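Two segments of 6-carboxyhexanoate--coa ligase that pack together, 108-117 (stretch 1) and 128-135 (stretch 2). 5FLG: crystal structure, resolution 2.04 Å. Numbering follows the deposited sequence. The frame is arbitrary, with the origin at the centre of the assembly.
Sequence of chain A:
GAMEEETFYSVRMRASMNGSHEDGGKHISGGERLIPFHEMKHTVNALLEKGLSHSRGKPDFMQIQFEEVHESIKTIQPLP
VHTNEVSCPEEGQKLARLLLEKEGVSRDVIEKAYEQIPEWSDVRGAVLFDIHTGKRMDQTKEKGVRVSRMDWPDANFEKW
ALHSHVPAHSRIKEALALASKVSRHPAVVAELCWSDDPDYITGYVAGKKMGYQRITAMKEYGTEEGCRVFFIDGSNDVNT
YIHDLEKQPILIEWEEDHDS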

# COMPACT_ATOMS: atom_id res chain seq x y z
N ASP A 108 19.20 -21.51 -30.29
CA ASP A 108 20.01 -21.85 -29.15
C ASP A 108 19.69 -20.96 -27.94
O ASP A 108 19.67 -21.45 -26.81
N VAL A 109 19.36 -19.69 -28.18
CA VAL A 109 18.86 -18.84 -27.09
C VAL A 109 17.51 -19.33 -26.53
O VAL A 109 17.30 -19.38 -25.29
N ILE A 110 16.63 -19.76 -27.42
CA ILE A 110 15.31 -20.26 -27.01
C ILE A 110 15.50 -21.49 -26.13
O ILE A 110 14.89 -21.60 -25.07
N GLU A 111 16.38 -22.41 -26.54
CA GLU A 111 16.55 -23.66 -25.79
C GLU A 111 17.16 -23.37 -24.42
O GLU A 111 16.78 -23.95 -23.40
N LYS A 112 18.11 -22.45 -24.39
CA LYS A 112 18.75 -22.13 -23.13
C LYS A 112 17.71 -21.56 -22.17
O LYS A 112 17.78 -21.79 -20.95
N ALA A 113 16.82 -20.72 -22.70
CA ALA A 113 15.84 -20.08 -21.85
C ALA A 113 14.87 -21.13 -21.33
O ALA A 113 14.52 -21.13 -20.15
N TYR A 114 14.48 -22.06 -22.20
CA TYR A 114 13.52 -23.11 -21.79
C TYR A 114 14.05 -24.04 -20.72
O TYR A 114 13.31 -24.41 -19.82
N GLU A 115 15.36 -24.27 -20.72
CA GLU A 115 16.00 -24.97 -19.61
C GLU A 115 15.88 -24.25 -18.28
O GLU A 115 15.91 -24.88 -17.24
N GLN A 116 15.76 -22.93 -18.30
CA GLN A 116 15.77 -22.15 -17.08
C GLN A 116 14.38 -21.75 -16.58
O GLN A 116 14.19 -21.44 -15.42
N ILE A 117 13.39 -21.96 -17.43
CA ILE A 117 12.05 -21.49 -17.12
C ILE A 117 11.47 -22.10 -15.84
O ILE A 117 11.16 -21.34 -14.95
N LEU A 128 14.49 -11.00 -17.70
CA LEU A 128 15.06 -10.42 -18.90
C LEU A 128 16.21 -11.28 -19.39
O LEU A 128 17.16 -11.54 -18.63
N PHE A 129 16.13 -11.71 -20.64
CA PHE A 129 17.02 -12.70 -21.15
C PHE A 129 17.78 -12.11 -22.35
O PHE A 129 17.22 -11.76 -23.38
N ASP A 130 19.09 -12.02 -22.21
CA ASP A 130 19.91 -11.36 -23.24
C ASP A 130 20.17 -12.32 -24.38
O ASP A 130 20.77 -13.35 -24.16
N ILE A 131 19.79 -11.96 -25.61
CA ILE A 131 19.94 -12.87 -26.73
C ILE A 131 21.39 -12.86 -27.25
O ILE A 131 21.74 -13.68 -28.06
N HIS A 132 22.23 -12.00 -26.73
CA HIS A 132 23.65 -12.02 -27.11
C HIS A 132 24.48 -12.97 -26.25
O HIS A 132 25.29 -13.72 -26.75
N THR A 133 24.28 -12.92 -24.95
CA THR A 133 25.03 -13.76 -24.03
C THR A 133 24.33 -15.08 -23.82
O THR A 133 24.90 -15.98 -23.24
N GLY A 134 23.03 -15.15 -24.12
CA GLY A 134 22.24 -16.35 -23.80
C GLY A 134 22.05 -16.59 -22.31
O GLY A 134 21.89 -17.72 -21.88
N LYS A 135 21.99 -15.51 -21.54
CA LYS A 135 21.89 -15.56 -20.09
C LYS A 135 20.86 -14.53 -19.61
O LYS A 135 20.68 -13.50 -20.24

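The contact is a small, essentially apolar packing of one helical face against the end of a strand and the turn that follows it, centred on the ring of Phe129, with no hydrogen bond crossing between the stretches. The two stretches together bury 322 Å². The axes of helix 108-116 and strand 128-130 approach to 10.1 Å, and their N-to-C directions differ by 143°, closer to antiparallel than to parallel. A gap of that size must be filled by side chains, and Phe129 does most to fill it: its CA-to-CB bond points toward the helix, chi1 is t (-156°), and 84 Å² of the residue is covered, the largest share in either stretch.

The surroundings of the ring can be assigned from geometry. Ala113 CB lies 4.0 Å from the centroid of the Phe129 ring and 25° off the normal, a CH-pi contact over one face; its closest ring atom is Phe129 CE2, at 3.7 Å from Ala113 CB. The CA-to-CB bond of Ala113 points sideways, yet the short side chain still reaches the ring. At the ring edge, near its plane, Lys112 CB is 4.2 Å from Phe129 CZ and Gln116 OE1 is 4.1 Å from Phe129 CE1. Val109 adds an apolar contact, Val109 CG1 to Phe129 CE2 at 3.8 Å, while Val109 O sits 3.6 Å from the same Phe129 CE2.

Val109, buried and in the t rotamer, points toward stretch 2 and also touches the turn. Val109 CG2 packs 3.5 Å from Ile131 O, and Val109 CG1 lies 4.4 Å from Ile131 CG2. Ile131, with chi1 p and chi2 t, is a looser neighbour, because its CA-to-CB bond points sideways and the end of its side chain leads away.

In the backbone register, Val109 CA and Gly134 CA are 5.3 Å apart, the closest such approach. Gly134 has positive phi (67°), which by itself favours glycine, and an ideal CB on Gly134 would point toward the helix and come within 3.0 Å of Lys112 NZ. Lys112, with chi1 m and the rest of the chain extended, runs past this site, with Lys112 CD 3.8 Å from Gly134 O.

No polar bond joins the two stretches; several lie within one of them, while Tyr114 OH and His132 NE2 are bonded elsewhere in the structure. Gln116, chi1 m, makes a weak hydrogen bond from Gln116 NE2 to Lys112 O at 2.8 Å (N-H...O angle 126°). In the turn, His132 N donates to Asp130 OD1 at 2.6 Å, and backbone Gly134 N donates to Asp130 O at 2.9 Å, tying the turn back to the strand end.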

# COMPACT_ATOMS: atom_id res chain seq x y z
CB ASP A 108 21.49 -21.73 -29.48
CG ASP A 108 21.85 -20.36 -29.96
OD1 ASP A 108 21.12 -19.87 -30.85
OD2 ASP A 108 22.70 -19.70 -29.33
CB VAL A 109 18.73 -17.39 -27.56
CG1 VAL A 109 17.98 -16.56 -26.52
CG2 VAL A 109 20.12 -16.82 -27.84
CB ILE A 110 14.45 -20.63 -28.25
CG1 ILE A 110 14.07 -19.37 -29.02
CG2 ILE A 110 13.16 -21.37 -27.84
CD1 ILE A 110 13.46 -19.64 -30.39
CB GLU A 111 17.41 -24.65 -26.55
CG GLU A 111 16.72 -25.33 -27.72
CD GLU A 111 17.70 -25.82 -28.79
OE1 GLU A 111 18.94 -25.69 -28.61
OE2 GLU A 111 17.24 -26.29 -29.85
CB LYS A 112 19.90 -21.15 -23.31
CG LYS A 112 21.15 -21.73 -23.97
CD LYS A 112 22.13 -20.62 -24.34
CE LYS A 112 23.38 -21.18 -25.00
NZ LYS A 112 24.38 -20.09 -25.22
CB ALA A 113 15.10 -19.00 -22.61
CB TYR A 114 13.04 -23.95 -22.97
CG TYR A 114 11.72 -23.47 -23.50
CD1 TYR A 114 11.66 -22.38 -24.37
CD2 TYR A 114 10.51 -24.01 -23.04
CE1 TYR A 114 10.47 -21.89 -24.82
CE2 TYR A 114 9.29 -23.55 -23.53
CZ TYR A 114 9.28 -22.45 -24.38
OH TYR A 114 8.14 -21.94 -24.91
CB GLU A 115 17.48 -25.24 -19.91
CG GLU A 115 17.65 -26.24 -21.04
CD GLU A 115 19.10 -26.52 -21.38
OE1 GLU A 115 19.97 -26.04 -20.64
OE2 GLU A 115 19.35 -27.24 -22.36
CB GLN A 116 16.68 -20.94 -17.26
CG GLN A 116 18.14 -21.37 -17.24
CD GLN A 116 19.09 -20.36 -17.83
OE1 GLN A 116 19.34 -19.31 -17.23
NE2 GLN A 116 19.54 -20.62 -19.04
CB ILE A 117 11.11 -21.69 -18.32
CG1 ILE A 117 11.34 -20.54 -19.30
CG2 ILE A 117 9.66 -21.71 -17.85
CD1 ILE A 117 10.79 -20.79 -20.69
CB LEU A 128 15.58 -9.00 -18.61
CG LEU A 128 14.66 -7.79 -18.74
CD1 LEU A 128 13.36 -7.96 -17.98
CD2 LEU A 128 15.36 -6.52 -18.29
CB PHE A 129 16.22 -13.96 -21.54
CG PHE A 129 17.04 -15.22 -21.55
CD1 PHE A 129 17.63 -15.69 -20.39
CD2 PHE A 129 17.32 -15.88 -22.74
CE1 PHE A 129 18.46 -16.80 -20.40
CE2 PHE A 129 18.15 -16.99 -22.76
CZ PHE A 129 18.72 -17.45 -21.59
CB ASP A 130 21.20 -10.97 -22.60
CG ASP A 130 22.15 -10.23 -23.54
OD1 ASP A 130 22.00 -10.27 -24.78
OD2 ASP A 130 23.06 -9.63 -22.99
CB ILE A 131 19.03 -12.52 -27.91
CG1 ILE A 131 19.54 -11.28 -28.64
CG2 ILE A 131 17.60 -12.33 -27.47
CD1 ILE A 131 18.87 -11.02 -29.97
CB HIS A 132 24.25 -10.62 -27.00
CG HIS A 132 23.67 -9.66 -27.98
ND1 HIS A 132 23.48 -9.99 -29.31
CD2 HIS A 132 23.26 -8.38 -27.84
CE1 HIS A 132 23.01 -8.93 -29.95
NE2 HIS A 132 22.83 -7.96 -29.08
CB THR A 133 25.15 -13.10 -22.66
OG1 THR A 133 23.84 -12.88 -22.12
CG2 THR A 133 25.86 -11.76 -22.79
CB LYS A 135 23.22 -15.17 -19.42
CG LYS A 135 24.45 -15.96 -19.84
CD LYS A 135 25.69 -15.37 -19.17
CE LYS A 135 26.98 -16.05 -19.60
NZ LYS A 135 26.80 -17.51 -19.81